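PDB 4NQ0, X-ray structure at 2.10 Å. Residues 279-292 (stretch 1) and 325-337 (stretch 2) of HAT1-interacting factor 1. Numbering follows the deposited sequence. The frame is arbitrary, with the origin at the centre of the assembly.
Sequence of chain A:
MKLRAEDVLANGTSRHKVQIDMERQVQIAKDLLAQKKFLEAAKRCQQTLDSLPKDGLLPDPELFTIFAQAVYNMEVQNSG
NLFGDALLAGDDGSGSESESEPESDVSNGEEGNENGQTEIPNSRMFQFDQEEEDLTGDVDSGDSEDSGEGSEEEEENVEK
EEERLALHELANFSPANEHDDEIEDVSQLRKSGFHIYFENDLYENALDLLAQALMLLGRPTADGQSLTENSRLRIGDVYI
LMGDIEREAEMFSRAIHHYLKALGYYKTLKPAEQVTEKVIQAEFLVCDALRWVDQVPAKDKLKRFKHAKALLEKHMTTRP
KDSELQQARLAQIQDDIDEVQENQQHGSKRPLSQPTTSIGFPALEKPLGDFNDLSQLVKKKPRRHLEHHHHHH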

# COMPACT_ATOMS: atom_id res chain seq x y z
N VAL A 279 -1.03 5.01 11.22
CA VAL A 279 -2.19 4.31 11.74
C VAL A 279 -3.45 5.12 11.45
O VAL A 279 -4.41 4.61 10.89
CB VAL A 279 -2.05 4.03 13.26
CG1 VAL A 279 -3.37 3.54 13.85
CG2 VAL A 279 -0.94 3.01 13.49
N ILE A 280 -3.42 6.40 11.82
CA ILE A 280 -4.56 7.30 11.64
C ILE A 280 -4.92 7.42 10.17
O ILE A 280 -6.09 7.36 9.80
CB ILE A 280 -4.28 8.72 12.20
CG1 ILE A 280 -4.08 8.70 13.72
CG2 ILE A 280 -5.42 9.67 11.85
CD1 ILE A 280 -5.26 8.22 14.49
N GLN A 281 -3.91 7.61 9.33
CA GLN A 281 -4.12 7.67 7.88
C GLN A 281 -4.83 6.42 7.33
O GLN A 281 -5.77 6.52 6.55
CB GLN A 281 -2.79 7.88 7.17
CG GLN A 281 -2.90 7.81 5.66
CD GLN A 281 -1.59 8.04 4.95
OE1 GLN A 281 -0.55 7.52 5.35
NE2 GLN A 281 -1.65 8.79 3.86
N ALA A 282 -4.36 5.24 7.74
CA ALA A 282 -4.93 3.96 7.29
C ALA A 282 -6.39 3.78 7.76
O ALA A 282 -7.25 3.31 7.00
CB ALA A 282 -4.07 2.81 7.78
N GLU A 283 -6.67 4.15 9.01
CA GLU A 283 -8.04 4.13 9.52
C GLU A 283 -8.95 5.00 8.68
O GLU A 283 -10.06 4.59 8.36
CB GLU A 283 -8.12 4.60 10.97
CG GLU A 283 -7.40 3.71 11.97
CD GLU A 283 -8.23 2.53 12.45
OE1 GLU A 283 -9.28 2.22 11.83
OE2 GLU A 283 -7.80 1.91 13.47
N PHE A 284 -8.49 6.19 8.31
CA PHE A 284 -9.34 7.09 7.50
C PHE A 284 -9.55 6.54 6.09
O PHE A 284 -10.66 6.62 5.54
CB PHE A 284 -8.75 8.50 7.43
CG PHE A 284 -9.44 9.39 6.42
CD1 PHE A 284 -10.68 9.92 6.69
CD2 PHE A 284 -8.84 9.66 5.20
CE1 PHE A 284 -11.34 10.72 5.76
CE2 PHE A 284 -9.48 10.46 4.26
CZ PHE A 284 -10.73 10.99 4.54
N LEU A 285 -8.49 5.99 5.49
CA LEU A 285 -8.60 5.46 4.13
C LEU A 285 -9.59 4.29 4.06
O LEU A 285 -10.34 4.17 3.10
CB LEU A 285 -7.22 5.06 3.58
CG LEU A 285 -6.25 6.21 3.30
CD1 LEU A 285 -4.83 5.67 3.06
CD2 LEU A 285 -6.71 7.07 2.12
N VAL A 286 -9.59 3.45 5.09
CA VAL A 286 -10.59 2.40 5.24
C VAL A 286 -12.01 2.97 5.15
O VAL A 286 -12.83 2.48 4.37
CB VAL A 286 -10.42 1.65 6.58
CG1 VAL A 286 -11.68 0.85 6.95
CG2 VAL A 286 -9.18 0.74 6.53
N CYS A 287 -12.28 4.02 5.93
CA CYS A 287 -13.60 4.66 5.94
C CYS A 287 -13.96 5.31 4.61
O CYS A 287 -15.11 5.23 4.18
CB CYS A 287 -13.66 5.71 7.06
SG CYS A 287 -13.51 4.96 8.69
N ASP A 288 -12.98 5.94 3.98
CA ASP A 288 -13.21 6.60 2.71
C ASP A 288 -13.57 5.60 1.61
O ASP A 288 -14.43 5.88 0.78
CB ASP A 288 -12.01 7.45 2.29
CG ASP A 288 -12.41 8.61 1.40
OD1 ASP A 288 -13.07 9.54 1.91
OD2 ASP A 288 -12.06 8.61 0.20
N ALA A 289 -12.91 4.45 1.59
CA ALA A 289 -13.25 3.40 0.65
C ALA A 289 -14.58 2.74 1.02
O ALA A 289 -15.40 2.47 0.16
CB ALA A 289 -12.14 2.36 0.60
N LEU A 290 -14.78 2.53 2.32
CA LEU A 290 -15.99 1.91 2.86
C LEU A 290 -17.28 2.62 2.46
O LEU A 290 -18.31 1.97 2.31
CB LEU A 290 -15.90 1.83 4.38
CG LEU A 290 -16.77 0.89 5.20
CD1 LEU A 290 -16.84 -0.50 4.59
CD2 LEU A 290 -16.23 0.83 6.63
N ARG A 291 -17.24 3.93 2.27
CA ARG A 291 -18.46 4.64 1.86
C ARG A 291 -18.95 4.21 0.47
O ARG A 291 -20.14 4.27 0.20
CB ARG A 291 -18.31 6.16 1.96
CG ARG A 291 -17.31 6.76 1.02
CD ARG A 291 -16.76 8.08 1.55
NE ARG A 291 -17.66 9.19 1.23
CZ ARG A 291 -17.37 10.22 0.44
NH1 ARG A 291 -16.16 10.35 -0.11
NH2 ARG A 291 -18.29 11.15 0.22
N TRP A 292 -18.05 3.71 -0.37
CA TRP A 292 -18.42 3.33 -1.74
C TRP A 292 -18.73 1.84 -1.93
O TRP A 292 -19.17 1.44 -3.01
CB TRP A 292 -17.30 3.75 -2.69
CG TRP A 292 -17.00 5.19 -2.54
CD1 TRP A 292 -15.85 5.75 -2.04
CD2 TRP A 292 -17.88 6.28 -2.84
NE1 TRP A 292 -15.96 7.12 -2.02
CE2 TRP A 292 -17.20 7.47 -2.50
CE3 TRP A 292 -19.18 6.36 -3.36
CZ2 TRP A 292 -17.77 8.73 -2.68
CZ3 TRP A 292 -19.75 7.62 -3.53
CH2 TRP A 292 -19.04 8.79 -3.20
N LEU A 325 -5.60 18.98 8.57
CA LEU A 325 -5.80 17.73 7.84
C LEU A 325 -6.66 16.77 8.67
O LEU A 325 -7.62 16.19 8.17
CB LEU A 325 -4.46 17.07 7.55
CG LEU A 325 -4.34 15.97 6.47
CD1 LEU A 325 -3.60 14.80 7.06
CD2 LEU A 325 -5.67 15.54 5.89
N GLN A 326 -6.31 16.62 9.94
CA GLN A 326 -7.03 15.71 10.82
C GLN A 326 -8.46 16.20 11.04
O GLN A 326 -9.39 15.40 11.10
CB GLN A 326 -6.30 15.55 12.16
CG GLN A 326 -4.83 15.12 12.06
CD GLN A 326 -4.62 13.76 11.42
OE1 GLN A 326 -5.58 13.06 11.08
NE2 GLN A 326 -3.36 13.38 11.26
N GLN A 327 -8.64 17.52 11.13
CA GLN A 327 -9.98 18.10 11.22
C GLN A 327 -10.79 17.81 9.96
O GLN A 327 -11.97 17.47 10.04
CB GLN A 327 -9.92 19.62 11.47
CG GLN A 327 -9.82 20.02 12.96
CD GLN A 327 -9.39 21.47 13.18
OE1 GLN A 327 -9.19 22.24 12.23
NE2 GLN A 327 -9.24 21.86 14.45
N ALA A 328 -10.16 17.95 8.79
CA ALA A 328 -10.80 17.62 7.51
C ALA A 328 -11.23 16.14 7.48
O ALA A 328 -12.38 15.85 7.17
CB ALA A 328 -9.85 17.92 6.35
N ARG A 329 -10.33 15.24 7.84
CA ARG A 329 -10.66 13.80 7.90
C ARG A 329 -11.85 13.51 8.82
O ARG A 329 -12.76 12.75 8.47
CB ARG A 329 -9.45 12.99 8.38
CG ARG A 329 -8.32 12.89 7.37
CD ARG A 329 -7.11 12.21 8.01
NE ARG A 329 -6.01 12.03 7.06
CZ ARG A 329 -4.78 11.65 7.40
NH1 ARG A 329 -4.46 11.40 8.67
NH2 ARG A 329 -3.85 11.51 6.47
N LEU A 330 -11.83 14.14 9.99
CA LEU A 330 -12.86 13.96 10.99
C LEU A 330 -14.22 14.44 10.45
O LEU A 330 -15.24 13.75 10.61
CB LEU A 330 -12.47 14.73 12.25
CG LEU A 330 -13.18 14.45 13.57
CD1 LEU A 330 -13.28 12.95 13.89
CD2 LEU A 330 -12.41 15.21 14.67
N ALA A 331 -14.22 15.61 9.81
CA ALA A 331 -15.41 16.14 9.15
C ALA A 331 -15.96 15.19 8.09
O ALA A 331 -17.17 14.99 7.99
CB ALA A 331 -15.09 17.49 8.51
N GLN A 332 -15.07 14.60 7.29
CA GLN A 332 -15.47 13.63 6.28
C GLN A 332 -16.09 12.38 6.89
O GLN A 332 -17.08 11.84 6.39
CB GLN A 332 -14.28 13.23 5.41
CG GLN A 332 -14.63 12.24 4.31
CD GLN A 332 -15.57 12.84 3.27
OE1 GLN A 332 -16.74 12.46 3.17
NE2 GLN A 332 -15.05 13.80 2.51
N ILE A 333 -15.49 11.90 7.98
CA ILE A 333 -16.03 10.72 8.67
C ILE A 333 -17.43 11.00 9.17
O ILE A 333 -18.29 10.13 9.10
CB ILE A 333 -15.10 10.26 9.80
CG1 ILE A 333 -13.80 9.70 9.22
CG2 ILE A 333 -15.73 9.16 10.63
CD1 ILE A 333 -12.63 9.77 10.19
N GLN A 334 -17.69 12.22 9.63
CA GLN A 334 -19.02 12.59 10.07
C GLN A 334 -19.99 12.60 8.87
O GLN A 334 -21.14 12.18 9.00
CB GLN A 334 -19.02 13.95 10.77
CG GLN A 334 -20.35 14.29 11.43
CD GLN A 334 -20.73 13.32 12.53
OE1 GLN A 334 -19.93 13.03 13.43
NE2 GLN A 334 -21.96 12.80 12.48
N ASP A 335 -19.53 13.08 7.72
CA ASP A 335 -20.34 13.00 6.50
C ASP A 335 -20.67 11.54 6.18
O ASP A 335 -21.80 11.22 5.84
CB ASP A 335 -19.63 13.62 5.30
CG ASP A 335 -19.26 15.07 5.52
OD1 ASP A 335 -19.84 15.72 6.42
OD2 ASP A 335 -18.37 15.55 4.78
N ASP A 336 -19.67 10.66 6.32
CA ASP A 336 -19.88 9.24 6.05
C ASP A 336 -20.98 8.66 6.95
O ASP A 336 -21.86 7.92 6.47
CB ASP A 336 -18.58 8.45 6.21
CG ASP A 336 -17.47 8.94 5.29
OD1 ASP A 336 -17.78 9.54 4.25
OD2 ASP A 336 -16.29 8.72 5.61
N ILE A 337 -20.94 9.01 8.23
CA ILE A 337 -21.95 8.57 9.19
C ILE A 337 -23.32 9.10 8.78
O ILE A 337 -24.28 8.33 8.66
CB ILE A 337 -21.60 9.05 10.62
CG1 ILE A 337 -20.40 8.26 11.16
CG2 ILE A 337 -22.80 8.88 11.56
CD1 ILE A 337 -19.78 8.86 12.39
O HOH W 1 -13.93 9.13 4.60

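Both stretches are largely helical. The first begins within a helix that started earlier in the chain, and residues 325-337 lie wholly within the second; the two run in the same general direction, their axes inclined by 34° and approaching to 10.2 Å. Each helix satisfies its own backbone through bonds such as Phe-284 N to Ile-280 O (3.1 Å) and Ile-333 N to Arg-329 O (2.9 Å), so what joins the two is side-chain chemistry. The register advances by three or four residues on each side, pairing Ile-280 with Gln-326, Phe-284 with Arg-329, Cys-287 with Ile-333 and Arg-291 with Asp-336. The CA atoms of this last pair are 6.4 Å apart, against 8.8 Å for Ile-280 and Gln-326. Together the stretches bury 513 Å².

Phe-284 and Arg-329 form the centre of the contact, each covered over 93 Å² by the opposing stretch. The t rotamer of Phe-284 brings its ring against the second helix, where Arg-329 CG sits 3.7 Å from the centroid of the Phe-284 ring, only 9° off the ring normal. This is a CH-pi contact: the slightly positive methylene hydrogens of the arginine suit the electron-rich aromatic face. Ile-333 fills space at the ring edge, its CD1 4.0 Å from Phe-284 CD1, and Gln-332 CB also approaches the edge, 3.9 Å from Phe-284 CE1. Arginine suits its place because its long aliphatic stem can pack on the ring while the charged end reaches back toward the N-terminal part of the first stretch. There the guanidinium lays one face over Gln-281 CA, with Arg-329 NH1 at 3.8 Å from that atom. A weak hydrogen bond from Arg-329 NH1 to Gln-326 OE1 (3.1 Å), one turn earlier in the same helix, helps to place it. Ile-280 adds an apolar surface here, its CG2 3.7 Å from Arg-329 NH1.

Toward the C-terminal end the contact becomes ionic. Arg-291 NE and Asp-336 OD1 form a salt bridge at 3.0 Å, pairing opposite charges where the backbones come close. Arg-291 NH1 also makes a long salt bridge, 3.8 Å, with Asp-288 OD1 in its own stretch, so the arginine offsets acidic groups from both stretches. The two carboxylates are themselves linked by water 1, which donates to Asp-288 OD1 at 2.9 Å and to Asp-336 OD2 at 2.6 Å. Two acceptors cannot bond directly to each other without a proton between them, and a water that donates to both solves the problem. No direct hydrogen bond crosses between the stretches.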